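Local coordinates for protein diheme cytochrome c (Shewanella baltica, PDB 3U99) that probably transfers electrons through two covalently bound c-type hemes, each with its iron held between two histidines, at residues Ala41-His46 and Ala51-Gln56; Arg37-Thr40 and Asn45-Gly48; Pro113-Phe118 and Ser122-Leu127; Ala25-Leu30 and Gly131-Asp136. All coordinates share one frame; numbering follows the deposited sequence.

How the interactions relate
From the N terminus, segment 25-30 opens interaction 4, which closes only at 131-136 and so encloses the other three. Inside it, interactions 2 and 1 close short loops between helices 33-40 and 55-67. Their segments overlap: interaction 1 begins on the stretch where interaction 2 ends, and they share Asn-45 and His-46 beside the heme of chain C. Interaction 3 follows in series as a tight local loop before strand 139-140, on the heme of chain B. It touches interaction 4 where His-125 packs on Phe-133 O and Leu-127 O probably accepts a hydrogen bond from Ile-132 N. Interaction 4 ties the loop between helices 13-19 and 33-40 to that between helix 95-101 and strand 139-140.

Interaction 1: residues Ala41-His46 and Ala51-Gln56; sequences ANLENH and ASLDPQ. With HEC (heme c), chain C.
The Leu-43 O accepts a hydrogen bond from Ala-51 N (2.8 Å), closing a short loop that takes in most of the type I turn from Asn-42 to Asn-45, with Glu-44 and Ser-52 CA atoms 4.6 Å apart. Beside this bond the side chains gather toward the heme of chain C. Leu-43 points its CG away from its own carbonyl carbon (chi1 -72°); its CB lies against Ala-51 O, and CD1 reaches both heme CBB at 3.7 Å and Leu-53 CD1 at 4.3 Å. Ala-51 CB fills the angle between Leu-43 CD2 and the His-46 imidazole, sitting over one ring face as a CH-pi contact 4.0 Å from the centroid and resting on heme C2C. Were Leu-43 an alanine, a gap would probably open beside heme CBB and Leu-53 CD1 would lose its methyl partner. On the outer side Asn-42 ND2 donates to Glu-44 OE2 at 2.7 Å, nearly in its own amide plane, which holds the bent glutamate chain over the turn. His-46 NE2 binds the iron at 2.0 Å, with His-23 as the other axial ligand. The methyl over its face is likely to limit how the imidazole can turn about the iron bond.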
# COMPACT_ATOMS: atom_id res chain seq x y z
N ALA A 41 -9.98 -12.00 2.78
CA ALA A 41 -10.69 -13.29 2.73
C ALA A 41 -9.75 -14.45 2.51
O ALA A 41 -10.09 -15.56 2.96
CB ALA A 41 -11.70 -13.20 1.59
N ASN A 42 -8.62 -14.24 1.84
CA ASN A 42 -7.73 -15.36 1.50
C ASN A 42 -6.29 -14.89 1.61
O ASN A 42 -5.54 -14.90 0.64
CB ASN A 42 -7.96 -16.00 0.11
CG ASN A 42 -9.28 -16.77 0.11
OD1 ASN A 42 -10.22 -16.18 -0.39
ND2 ASN A 42 -9.34 -17.99 0.65
N LEU A 43 -5.89 -14.46 2.79
CA LEU A 43 -4.52 -13.98 2.99
C LEU A 43 -3.48 -15.04 2.73
O LEU A 43 -2.31 -14.73 2.49
CB LEU A 43 -4.32 -13.43 4.41
CG LEU A 43 -5.00 -12.08 4.67
CD1 LEU A 43 -4.98 -11.72 6.13
CD2 LEU A 43 -4.36 -10.98 3.82
N GLU A 44 -3.87 -16.32 2.70
CA GLU A 44 -2.92 -17.38 2.43
C GLU A 44 -2.49 -17.32 0.99
O GLU A 44 -1.41 -17.89 0.67
CB GLU A 44 -3.52 -18.76 2.82
CG GLU A 44 -4.61 -19.18 1.85
CD GLU A 44 -6.00 -18.62 2.25
OE1 GLU A 44 -6.06 -17.89 3.27
OE2 GLU A 44 -6.97 -18.94 1.51
N ASN A 45 -3.16 -16.73 0.12
CA ASN A 45 -2.87 -16.55 -1.29
C ASN A 45 -2.70 -15.04 -1.54
O ASN A 45 -3.63 -14.40 -1.96
CB ASN A 45 -3.98 -17.18 -2.12
CG ASN A 45 -3.68 -17.09 -3.59
OD1 ASN A 45 -2.57 -16.79 -4.05
ND2 ASN A 45 -4.69 -17.22 -4.42
N HIS A 46 -1.64 -14.48 -1.21
CA HIS A 46 -1.47 -13.00 -1.19
C HIS A 46 -0.36 -12.59 -2.11
O HIS A 46 0.78 -12.43 -1.69
CB HIS A 46 -1.23 -12.61 0.25
CG HIS A 46 -1.13 -11.16 0.51
ND1 HIS A 46 -2.27 -10.39 0.61
CD2 HIS A 46 -0.08 -10.38 0.68
CE1 HIS A 46 -1.86 -9.14 0.88
NE2 HIS A 46 -0.52 -9.09 0.93
N ALA A 51 0.22 -14.50 3.60
CA ALA A 51 0.08 -13.50 4.63
C ALA A 51 -0.92 -13.94 5.68
O ALA A 51 -1.40 -13.12 6.44
CB ALA A 51 -0.33 -12.17 3.98
N SER A 52 -1.22 -15.24 5.70
CA SER A 52 -2.24 -15.69 6.68
C SER A 52 -1.89 -15.38 8.10
O SER A 52 -0.71 -15.46 8.50
CB SER A 52 -2.45 -17.20 6.48
OG SER A 52 -3.38 -17.79 7.32
N LEU A 53 -2.95 -15.07 8.84
CA LEU A 53 -2.90 -14.74 10.26
C LEU A 53 -3.89 -15.64 11.02
O LEU A 53 -4.77 -16.24 10.40
CB LEU A 53 -3.25 -13.28 10.48
CG LEU A 53 -2.44 -12.25 9.67
CD1 LEU A 53 -2.99 -10.84 9.80
CD2 LEU A 53 -0.99 -12.30 10.14
N ASP A 54 -3.76 -15.64 12.34
CA ASP A 54 -4.69 -16.38 13.16
C ASP A 54 -6.06 -15.76 12.91
O ASP A 54 -6.20 -14.57 12.60
CB ASP A 54 -4.28 -16.32 14.59
CG ASP A 54 -3.12 -17.23 14.98
OD1 ASP A 54 -2.83 -18.15 14.15
OD2 ASP A 54 -2.47 -17.08 16.06
N PRO A 55 -7.15 -16.53 13.05
CA PRO A 55 -8.46 -16.02 12.65
C PRO A 55 -8.90 -14.78 13.41
O PRO A 55 -9.48 -13.90 12.77
CB PRO A 55 -9.42 -17.17 12.90
CG PRO A 55 -8.59 -18.24 13.47
CD PRO A 55 -7.13 -17.93 13.51
N GLN A 56 -8.70 -14.66 14.72
CA GLN A 56 -9.20 -13.49 15.44
C GLN A 56 -8.39 -12.23 15.07
O GLN A 56 -8.97 -11.16 15.02
CB GLN A 56 -9.27 -13.77 16.95
CG GLN A 56 -10.24 -14.92 17.24
CD GLN A 56 -10.41 -15.28 18.68
OE1 GLN A 56 -9.70 -14.55 19.46
NE2 GLN A 56 -11.29 -16.24 18.97
FE HEC C . 0.65 -7.55 1.37
CHA HEC C . 0.99 -6.63 -1.83
CHB HEC C . -2.10 -5.58 1.68
CHC HEC C . 0.44 -8.38 4.63
CHD HEC C . 3.29 -9.66 1.01
NA HEC C . -0.38 -6.32 0.15
C1A HEC C . -0.05 -6.04 -1.17
C2A HEC C . -0.97 -5.04 -1.69
C3A HEC C . -1.82 -4.74 -0.68
C4A HEC C . -1.45 -5.58 0.45
CMA HEC C . -2.97 -3.77 -0.72
CAA HEC C . -0.91 -4.52 -3.07
CBA HEC C . 0.14 -3.44 -3.24
CGA HEC C . 0.04 -2.81 -4.63
O1A HEC C . -0.97 -2.10 -4.86
O2A HEC C . 0.90 -3.03 -5.50
NB HEC C . -0.62 -7.08 2.87
C1B HEC C . -1.73 -6.27 2.79
C2B HEC C . -2.44 -6.35 4.05
C3B HEC C . -1.74 -7.15 4.88
C4B HEC C . -0.59 -7.58 4.16
CMB HEC C . -3.74 -5.61 4.30
CAB HEC C . -2.04 -7.61 6.30
CBB HEC C . -3.34 -8.45 6.32
NC HEC C . 1.68 -8.75 2.60
C1C HEC C . 1.49 -8.92 3.93
C2C HEC C . 2.44 -9.79 4.52
C3C HEC C . 3.25 -10.14 3.49
C4C HEC C . 2.76 -9.56 2.30
CMC HEC C . 2.55 -10.09 6.02
CAC HEC C . 4.48 -11.01 3.58
CBC HEC C . 4.30 -12.41 4.15
ND HEC C . 1.85 -8.08 -0.14
C1D HEC C . 2.85 -9.00 -0.08
C2D HEC C . 3.48 -9.11 -1.41
C3D HEC C . 2.84 -8.25 -2.22
C4D HEC C . 1.86 -7.59 -1.39
CMD HEC C . 4.52 -10.12 -1.83
CAD HEC C . 3.13 -8.04 -3.67
CBD HEC C . 4.15 -6.87 -3.91
CGD HEC C . 4.51 -6.83 -5.39
O1D HEC C . 5.56 -5.98 -5.49
O2D HEC C . 3.47 -6.94 -6.20
O HOH W 1 -5.33 -18.71 6.04

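Interaction 2: residues Arg37-Thr40 and Asn45-Gly48; sequences RAIT and NHFG. With HEC (heme c), chain C.
Ile-39 and His-46 share water 2, which donates to Ile-39 O at 2.8 Å and accepts from His-46 ND1, also 2.8 Å away, in the plane of the imidazole. The carbonyl in the last turn of helix 33-40 is thus tied, through one water, to the ligand ring of the heme in chain C. At the same ring edge Ile-39 CG2 meets His-46 CE1 at 3.8 Å. The other branch of the isoleucine runs out extended (chi2 174°), carrying CD1 to the edge of the Phe-47 ring, 4.3 Å from CZ, and on to heme methyl CMA. Phe-47 CD2 stands over the centre of one His-46 ring face, 3.6 Å above its plane, and comes within 3.4 Å of heme CHA. A serine in place of Phe-47 would probably open a gap between the imidazole and the porphyrin rim and leave Ile-39 CD1 without its aromatic neighbour. Lys-90, which hydrogen-bonds the heme, lies against the same phenyl group. The iron holds the ring at NE2, while the water at ND1, the methyl at the edge and the phenyl over the face restrict its turning; donation to the water may also make it a stronger electron donor.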
# COMPACT_ATOMS: atom_id res chain seq x y z
N ARG A 37 -11.86 -6.48 1.63
CA ARG A 37 -12.37 -7.80 1.98
C ARG A 37 -11.87 -8.86 1.02
O ARG A 37 -11.64 -10.00 1.41
CB ARG A 37 -13.90 -7.75 1.98
CG ARG A 37 -14.51 -7.04 3.17
CD ARG A 37 -16.00 -7.35 3.32
NE ARG A 37 -16.77 -6.73 2.24
CZ ARG A 37 -17.38 -5.55 2.26
NH1 ARG A 37 -17.35 -4.76 3.34
NH2 ARG A 37 -18.05 -5.11 1.21
N ALA A 38 -11.71 -8.47 -0.27
CA ALA A 38 -11.20 -9.45 -1.22
C ALA A 38 -9.80 -9.87 -0.83
O ALA A 38 -9.37 -11.01 -1.04
CB ALA A 38 -11.29 -8.84 -2.61
N ILE A 39 -8.99 -8.98 -0.25
CA ILE A 39 -7.64 -9.31 0.21
C ILE A 39 -7.65 -10.12 1.47
O ILE A 39 -6.99 -11.15 1.58
CB ILE A 39 -6.83 -7.98 0.35
CG1 ILE A 39 -6.56 -7.38 -1.02
CG2 ILE A 39 -5.54 -8.23 1.12
CD1 ILE A 39 -5.91 -6.03 -1.11
N THR A 40 -8.45 -9.72 2.47
CA THR A 40 -8.38 -10.38 3.76
C THR A 40 -9.14 -11.71 3.76
O THR A 40 -8.97 -12.49 4.73
CB THR A 40 -8.90 -9.47 4.90
OG1 THR A 40 -10.22 -9.04 4.58
CG2 THR A 40 -8.10 -8.19 5.02
N ASN A 45 -3.16 -16.73 0.12
CA ASN A 45 -2.87 -16.55 -1.29
C ASN A 45 -2.70 -15.04 -1.54
O ASN A 45 -3.63 -14.40 -1.96
CB ASN A 45 -3.98 -17.18 -2.12
CG ASN A 45 -3.68 -17.09 -3.59
OD1 ASN A 45 -2.57 -16.79 -4.05
ND2 ASN A 45 -4.69 -17.22 -4.42
N HIS A 46 -1.64 -14.48 -1.21
CA HIS A 46 -1.47 -13.00 -1.19
C HIS A 46 -0.36 -12.59 -2.11
O HIS A 46 0.78 -12.43 -1.69
CB HIS A 46 -1.23 -12.61 0.25
CG HIS A 46 -1.13 -11.16 0.51
ND1 HIS A 46 -2.27 -10.39 0.61
CD2 HIS A 46 -0.08 -10.38 0.68
CE1 HIS A 46 -1.86 -9.14 0.88
NE2 HIS A 46 -0.52 -9.09 0.93
N PHE A 47 -0.73 -12.43 -3.39
CA PHE A 47 0.19 -11.81 -4.34
C PHE A 47 1.55 -12.52 -4.43
O PHE A 47 2.61 -11.93 -4.62
CB PHE A 47 0.40 -10.33 -3.97
CG PHE A 47 -0.91 -9.57 -3.92
CD1 PHE A 47 -1.76 -9.51 -5.03
CD2 PHE A 47 -1.28 -8.94 -2.75
CE1 PHE A 47 -2.92 -8.75 -4.96
CE2 PHE A 47 -2.42 -8.18 -2.71
CZ PHE A 47 -3.27 -8.10 -3.79
N GLY A 48 1.55 -13.82 -4.28
CA GLY A 48 2.72 -14.67 -4.34
C GLY A 48 3.29 -15.06 -2.99
O GLY A 48 4.19 -15.90 -2.96
FE HEC C . 0.65 -7.55 1.37
CHA HEC C . 0.99 -6.63 -1.83
CHB HEC C . -2.10 -5.58 1.68
CHC HEC C . 0.44 -8.38 4.63
CHD HEC C . 3.29 -9.66 1.01
NA HEC C . -0.38 -6.32 0.15
C1A HEC C . -0.05 -6.04 -1.17
C2A HEC C . -0.97 -5.04 -1.69
C3A HEC C . -1.82 -4.74 -0.68
C4A HEC C . -1.45 -5.58 0.45
CMA HEC C . -2.97 -3.77 -0.72
CAA HEC C . -0.91 -4.52 -3.07
CBA HEC C . 0.14 -3.44 -3.24
CGA HEC C . 0.04 -2.81 -4.63
O1A HEC C . -0.97 -2.10 -4.86
O2A HEC C . 0.90 -3.03 -5.50
NB HEC C . -0.62 -7.08 2.87
C1B HEC C . -1.73 -6.27 2.79
C2B HEC C . -2.44 -6.35 4.05
C3B HEC C . -1.74 -7.15 4.88
C4B HEC C . -0.59 -7.58 4.16
CMB HEC C . -3.74 -5.61 4.30
CAB HEC C . -2.04 -7.61 6.30
CBB HEC C . -3.34 -8.45 6.32
NC HEC C . 1.68 -8.75 2.60
C1C HEC C . 1.49 -8.92 3.93
C2C HEC C . 2.44 -9.79 4.52
C3C HEC C . 3.25 -10.14 3.49
C4C HEC C . 2.76 -9.56 2.30
CMC HEC C . 2.55 -10.09 6.02
CAC HEC C . 4.48 -11.01 3.58
CBC HEC C . 4.30 -12.41 4.15
ND HEC C . 1.85 -8.08 -0.14
C1D HEC C . 2.85 -9.00 -0.08
C2D HEC C . 3.48 -9.11 -1.41
C3D HEC C . 2.84 -8.25 -2.22
C4D HEC C . 1.86 -7.59 -1.39
CMD HEC C . 4.52 -10.12 -1.83
CAD HEC C . 3.13 -8.04 -3.67
CBD HEC C . 4.15 -6.87 -3.91
CGD HEC C . 4.51 -6.83 -5.39
O1D HEC C . 5.56 -5.98 -5.49
O2D HEC C . 3.47 -6.94 -6.20
O HOH W 2 -4.73 -11.71 0.07

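Interaction 3: residues Pro113-Phe118 and Ser122-Leu127; sequences PKVGSF and SNCHNL. With HEC (heme c), chain B.
Val-115 and Cys-124 meet through their first torsions: CG1 lies anti to the valine N (chi1 175°), which leaves CG2 beside that N and facing the sulfur, and the cysteine sets SG opposite its carbonyl carbon (chi1 -59°), so that CG2 lies 4.4 Å from SG. The other valine methyl, CG1, rests on heme CBC at 3.7 Å, and the two branches thus flank the attachment point of the heme in chain B. There Cys-124 SG is covalently bound to CAC. Cys-121 supplies the second thioether, and His-125 NE2 binds the iron at 2.0 Å, completing the CXXCH signature of c-type cytochromes, with His-101 as the opposite axial ligand. The polar side of the contact is carried by Asn-123. Its amide ND2 donates to water 3 at 2.8 Å, and the same water donates to Ser-117 O at 2.7 Å, bridging the two arms of the loop where the direct approaches to Lys-114 O and Val-115 O are too long to bond. Phe-118 turns its ring edge to the porphyrin, with CD1 3.5 Å from heme C2C. That ring also meets His-101 and Phe-97 edge-to-face, so helix 95-101 packs on the loop from the side of the other axial ligand. Beyond the cysteine, backbone bonds join Cys-124 to Asn-139 of strand 139-140, and Lys-114 and Val-115 touch Pro-141, in the turn between strands 139-140 and 144-145.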
# COMPACT_ATOMS: atom_id res chain seq x y z
N PRO A 113 16.66 -0.08 -10.15
CA PRO A 113 16.85 -1.13 -9.17
C PRO A 113 16.55 -0.67 -7.75
O PRO A 113 16.31 -1.48 -6.85
CB PRO A 113 18.32 -1.55 -9.32
CG PRO A 113 18.91 -0.72 -10.39
CD PRO A 113 17.86 0.19 -10.93
N LYS A 114 16.59 0.65 -7.56
CA LYS A 114 16.31 1.11 -6.19
C LYS A 114 14.83 1.22 -5.95
O LYS A 114 14.40 1.50 -4.85
CB LYS A 114 17.00 2.44 -6.00
CG LYS A 114 18.51 2.48 -6.31
CD LYS A 114 18.97 3.93 -6.10
CE LYS A 114 20.46 4.13 -6.22
NZ LYS A 114 20.82 3.74 -7.63
N VAL A 115 13.97 1.06 -6.86
CA VAL A 115 12.49 1.10 -6.84
C VAL A 115 11.85 -0.23 -7.35
O VAL A 115 11.24 -0.96 -6.60
CB VAL A 115 11.99 2.32 -7.67
CG1 VAL A 115 10.52 2.36 -7.79
CG2 VAL A 115 12.53 3.62 -7.06
N GLY A 116 11.94 -0.54 -8.64
CA GLY A 116 11.49 -1.77 -9.25
C GLY A 116 10.02 -1.90 -9.54
O GLY A 116 9.68 -2.50 -10.54
N SER A 117 9.17 -1.35 -8.70
CA SER A 117 7.76 -1.29 -8.95
C SER A 117 7.17 -0.24 -8.06
O SER A 117 7.80 0.27 -7.15
CB SER A 117 7.21 -2.67 -8.67
OG SER A 117 7.20 -2.94 -7.34
N PHE A 118 5.92 0.10 -8.36
CA PHE A 118 5.26 1.10 -7.55
C PHE A 118 4.73 0.62 -6.22
O PHE A 118 4.27 1.43 -5.41
CB PHE A 118 4.07 1.58 -8.38
CG PHE A 118 4.39 2.58 -9.45
CD1 PHE A 118 4.89 3.81 -9.16
CD2 PHE A 118 4.14 2.27 -10.76
CE1 PHE A 118 5.20 4.73 -10.13
CE2 PHE A 118 4.46 3.17 -11.78
CZ PHE A 118 4.94 4.41 -11.44
N SER A 122 6.69 3.86 -0.05
CA SER A 122 7.58 4.57 0.83
C SER A 122 8.96 4.73 0.22
O SER A 122 9.76 5.51 0.75
CB SER A 122 7.68 3.84 2.15
OG SER A 122 8.03 2.50 1.97
N ASN A 123 9.27 4.04 -0.89
CA ASN A 123 10.57 4.29 -1.52
C ASN A 123 10.58 5.69 -2.09
O ASN A 123 11.67 6.27 -2.14
CB ASN A 123 10.79 3.27 -2.62
CG ASN A 123 11.19 1.91 -2.13
OD1 ASN A 123 11.63 1.70 -1.00
ND2 ASN A 123 10.97 0.92 -3.01
N CYS A 124 9.49 6.26 -2.48
CA CYS A 124 9.38 7.56 -3.12
C CYS A 124 8.67 8.58 -2.22
O CYS A 124 8.99 9.76 -2.23
CB CYS A 124 8.64 7.46 -4.44
SG CYS A 124 9.41 6.35 -5.64
N HIS A 125 7.66 8.13 -1.52
CA HIS A 125 6.85 8.92 -0.61
C HIS A 125 7.28 8.51 0.77
O HIS A 125 6.76 7.54 1.35
CB HIS A 125 5.38 8.65 -0.82
CG HIS A 125 4.78 8.88 -2.16
ND1 HIS A 125 4.38 10.14 -2.57
CD2 HIS A 125 4.44 8.05 -3.16
CE1 HIS A 125 3.83 10.02 -3.76
NE2 HIS A 125 3.84 8.76 -4.17
N ASN A 126 8.30 9.19 1.29
CA ASN A 126 8.92 8.68 2.53
C ASN A 126 7.92 8.49 3.71
O ASN A 126 8.12 7.61 4.50
CB ASN A 126 10.25 9.40 2.75
CG ASN A 126 11.24 9.12 1.75
OD1 ASN A 126 11.92 10.07 1.35
ND2 ASN A 126 11.48 7.82 1.31
N LEU A 127 6.89 9.32 3.75
CA LEU A 127 5.89 9.29 4.82
C LEU A 127 4.57 8.71 4.39
O LEU A 127 3.50 9.00 4.95
CB LEU A 127 5.77 10.70 5.39
CG LEU A 127 7.05 11.23 6.10
CD1 LEU A 127 6.76 12.58 6.72
CD2 LEU A 127 7.63 10.24 7.08
FE HEC B . 3.01 8.09 -5.89
CHA HEC B . 2.02 11.20 -6.84
CHB HEC B . 0.14 7.69 -4.15
CHC HEC B . 3.93 4.84 -5.21
CHD HEC B . 6.00 8.64 -7.36
NA HEC B . 1.42 9.24 -5.50
C1A HEC B . 1.16 10.49 -5.97
C2A HEC B . -0.08 11.01 -5.46
C3A HEC B . -0.60 10.03 -4.70
C4A HEC B . 0.33 8.90 -4.74
CMA HEC B . -1.90 10.03 -3.89
CAA HEC B . -0.63 12.39 -5.68
CBA HEC B . 0.18 13.36 -4.84
CGA HEC B . -0.18 14.83 -4.97
O1A HEC B . -1.33 15.08 -5.45
O2A HEC B . 0.47 15.76 -4.48
NB HEC B . 2.16 6.57 -4.87
C1B HEC B . 0.93 6.59 -4.22
C2B HEC B . 0.73 5.32 -3.63
C3B HEC B . 1.76 4.54 -3.96
C4B HEC B . 2.69 5.32 -4.71
CMB HEC B . -0.52 5.03 -2.77
CAB HEC B . 2.10 3.10 -3.54
CBB HEC B . 0.89 2.10 -3.80
NC HEC B . 4.64 6.95 -6.24
C1C HEC B . 4.82 5.68 -5.87
C2C HEC B . 6.13 5.21 -6.16
C3C HEC B . 6.73 6.32 -6.75
C4C HEC B . 5.81 7.39 -6.78
CMC HEC B . 6.73 3.89 -5.79
CAC HEC B . 8.17 6.45 -7.17
CBC HEC B . 8.60 5.53 -8.32
ND HEC B . 3.84 9.60 -6.93
C1D HEC B . 5.10 9.61 -7.44
C2D HEC B . 5.31 10.83 -8.17
C3D HEC B . 4.16 11.55 -8.12
C4D HEC B . 3.25 10.75 -7.28
CMD HEC B . 6.59 11.19 -8.89
CAD HEC B . 3.93 12.91 -8.75
CBD HEC B . 3.59 12.65 -10.26
CGD HEC B . 3.66 13.89 -11.14
O1D HEC B . 2.98 14.82 -10.39
O2D HEC B . 3.46 13.64 -12.42
O HOH W 3 8.82 1.23 -4.79

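Interaction 4: residues Ala25-Leu30 and Gly131-Asp136. With HEC (heme c), chain B.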
# COMPACT_ATOMS: atom_id res chain seq x y z
N ALA A 25 2.79 -0.49 5.67
CA ALA A 25 1.40 -0.62 5.99
C ALA A 25 0.59 0.41 5.20
O ALA A 25 0.61 1.61 5.45
CB ALA A 25 1.15 -0.47 7.47
N TYR A 26 -0.13 -0.08 4.20
CA TYR A 26 -0.91 0.78 3.34
C TYR A 26 -2.06 1.44 4.08
O TYR A 26 -2.84 0.75 4.73
CB TYR A 26 -1.50 0.02 2.16
CG TYR A 26 -0.43 -0.57 1.27
CD1 TYR A 26 0.41 0.27 0.53
CD2 TYR A 26 -0.22 -1.92 1.16
CE1 TYR A 26 1.40 -0.27 -0.28
CE2 TYR A 26 0.75 -2.46 0.35
CZ TYR A 26 1.57 -1.61 -0.38
OH TYR A 26 2.53 -2.22 -1.14
N PRO A 27 -2.21 2.75 4.07
CA PRO A 27 -3.38 3.37 4.70
C PRO A 27 -4.67 2.75 4.21
O PRO A 27 -4.87 2.48 3.02
CB PRO A 27 -3.27 4.84 4.27
CG PRO A 27 -1.76 5.05 4.18
CD PRO A 27 -1.23 3.76 3.60
N ALA A 28 -5.59 2.55 5.13
CA ALA A 28 -6.89 1.94 4.81
C ALA A 28 -7.65 2.71 3.78
O ALA A 28 -8.47 2.14 3.03
CB ALA A 28 -7.74 1.85 6.06
N ASN A 29 -7.50 4.04 3.70
CA ASN A 29 -8.29 4.85 2.79
C ASN A 29 -7.82 4.80 1.33
O ASN A 29 -8.39 5.52 0.49
CB ASN A 29 -8.48 6.28 3.28
CG ASN A 29 -7.23 7.09 3.26
OD1 ASN A 29 -6.24 6.65 2.72
ND2 ASN A 29 -7.35 8.24 3.92
N LEU A 30 -6.90 3.91 1.03
CA LEU A 30 -6.46 3.71 -0.36
C LEU A 30 -7.31 2.72 -1.14
O LEU A 30 -7.18 2.66 -2.36
CB LEU A 30 -4.99 3.27 -0.44
CG LEU A 30 -4.00 4.34 0.07
CD1 LEU A 30 -2.61 3.75 0.10
CD2 LEU A 30 -4.02 5.58 -0.79
N GLY A 131 0.20 8.46 5.51
CA GLY A 131 -0.75 9.02 4.58
C GLY A 131 -0.29 10.22 3.82
O GLY A 131 -1.13 10.88 3.20
N ILE A 132 1.02 10.53 3.80
CA ILE A 132 1.48 11.70 3.10
C ILE A 132 2.08 11.28 1.75
O ILE A 132 3.12 10.62 1.69
CB ILE A 132 2.51 12.45 3.96
CG1 ILE A 132 1.88 12.98 5.24
CG2 ILE A 132 3.10 13.60 3.19
CD1 ILE A 132 2.88 13.57 6.24
N PHE A 133 1.35 11.65 0.70
CA PHE A 133 1.78 11.34 -0.67
C PHE A 133 2.03 12.57 -1.50
O PHE A 133 2.25 12.44 -2.71
CB PHE A 133 0.71 10.44 -1.36
CG PHE A 133 0.51 9.11 -0.68
CD1 PHE A 133 1.36 8.05 -0.95
CD2 PHE A 133 -0.48 8.88 0.24
CE1 PHE A 133 1.19 6.82 -0.33
CE2 PHE A 133 -0.63 7.66 0.87
CZ PHE A 133 0.20 6.61 0.60
N ASP A 134 2.06 13.72 -0.94
CA ASP A 134 2.14 14.96 -1.68
C ASP A 134 3.30 15.00 -2.67
O ASP A 134 4.44 14.70 -2.35
CB ASP A 134 2.27 16.11 -0.70
CG ASP A 134 1.03 16.23 0.22
OD1 ASP A 134 0.27 17.23 0.16
OD2 ASP A 134 0.86 15.33 1.08
N GLU A 135 2.99 15.42 -3.88
CA GLU A 135 3.96 15.52 -4.96
C GLU A 135 5.15 16.36 -4.58
O GLU A 135 6.28 16.07 -5.02
CB GLU A 135 3.36 16.05 -6.27
CG GLU A 135 2.56 17.30 -6.00
CD GLU A 135 2.98 18.47 -6.85
OE1 GLU A 135 2.57 18.27 -8.03
OE2 GLU A 135 3.61 19.44 -6.36
N ASP A 136 4.97 17.39 -3.75
CA ASP A 136 6.06 18.31 -3.48
C ASP A 136 7.06 17.70 -2.52
O ASP A 136 8.10 18.33 -2.30
CB ASP A 136 5.50 19.64 -2.95
CG ASP A 136 4.57 19.55 -1.76
OD1 ASP A 136 3.39 19.16 -1.97
OD2 ASP A 136 4.99 19.89 -0.64
FE HEC B . 3.01 8.09 -5.89
CHA HEC B . 2.02 11.20 -6.84
CHB HEC B . 0.14 7.69 -4.15
CHC HEC B . 3.93 4.84 -5.21
CHD HEC B . 6.00 8.64 -7.36
NA HEC B . 1.42 9.24 -5.50
C1A HEC B . 1.16 10.49 -5.97
C2A HEC B . -0.08 11.01 -5.46
C3A HEC B . -0.60 10.03 -4.70
C4A HEC B . 0.33 8.90 -4.74
CMA HEC B . -1.90 10.03 -3.89
CAA HEC B . -0.63 12.39 -5.68
CBA HEC B . 0.18 13.36 -4.84
CGA HEC B . -0.18 14.83 -4.97
O1A HEC B . -1.33 15.08 -5.45
O2A HEC B . 0.47 15.76 -4.48
NB HEC B . 2.16 6.57 -4.87
C1B HEC B . 0.93 6.59 -4.22
C2B HEC B . 0.73 5.32 -3.63
C3B HEC B . 1.76 4.54 -3.96
C4B HEC B . 2.69 5.32 -4.71
CMB HEC B . -0.52 5.03 -2.77
CAB HEC B . 2.10 3.10 -3.54
CBB HEC B . 0.89 2.10 -3.80
NC HEC B . 4.64 6.95 -6.24
C1C HEC B . 4.82 5.68 -5.87
C2C HEC B . 6.13 5.21 -6.16
C3C HEC B . 6.73 6.32 -6.75
C4C HEC B . 5.81 7.39 -6.78
CMC HEC B . 6.73 3.89 -5.79
CAC HEC B . 8.17 6.45 -7.17
CBC HEC B . 8.60 5.53 -8.32
ND HEC B . 3.84 9.60 -6.93
C1D HEC B . 5.10 9.61 -7.44
C2D HEC B . 5.31 10.83 -8.17
C3D HEC B . 4.16 11.55 -8.12
C4D HEC B . 3.25 10.75 -7.28
CMD HEC B . 6.59 11.19 -8.89
CAD HEC B . 3.93 12.91 -8.75
CBD HEC B . 3.59 12.65 -10.26
CGD HEC B . 3.66 13.89 -11.14
O1D HEC B . 2.98 14.82 -10.39
O2D HEC B . 3.46 13.64 -12.42
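This is an apolar contact between distant parts of the chain: Pro-27 and Leu-30, in the loop that leads into helix 33-40, pack on Gly-131 and Phe-133 in the loop that follows the second CXXCH motif. Leu-30 CD1 approaches Phe-133 CZ to 4.0 Å, the two side chains coming from opposite directions, and the same methyl lies 3.8 Å from heme CMB. Pro-27 CG comes in at the edge of the phenyl ring, near its plane, and also touches Gly-131 CA at 4.1 Å. At the backbone angles of Gly-131 a CB would collide with the carbonyl O of the residue before, so the position suits glycine. Phe-133 CG stands opposite its carbonyl carbon (chi1 -62°), and the ring reaches over the porphyrin rim, CD1 3.4 Å from heme CHB, where it also meets His-125 edge-to-face. Two residues on, Glu-135 N donates to the propionate oxygen O2A at 2.6 Å in a nearly straight bond (167°), which holds that carboxylate oxygen to the loop. Hydrophobic side chains along the macrocycle edge with a main-chain N-H on a propionate make up one wall of the bis-histidine heme pocket of this diheme cytochrome c.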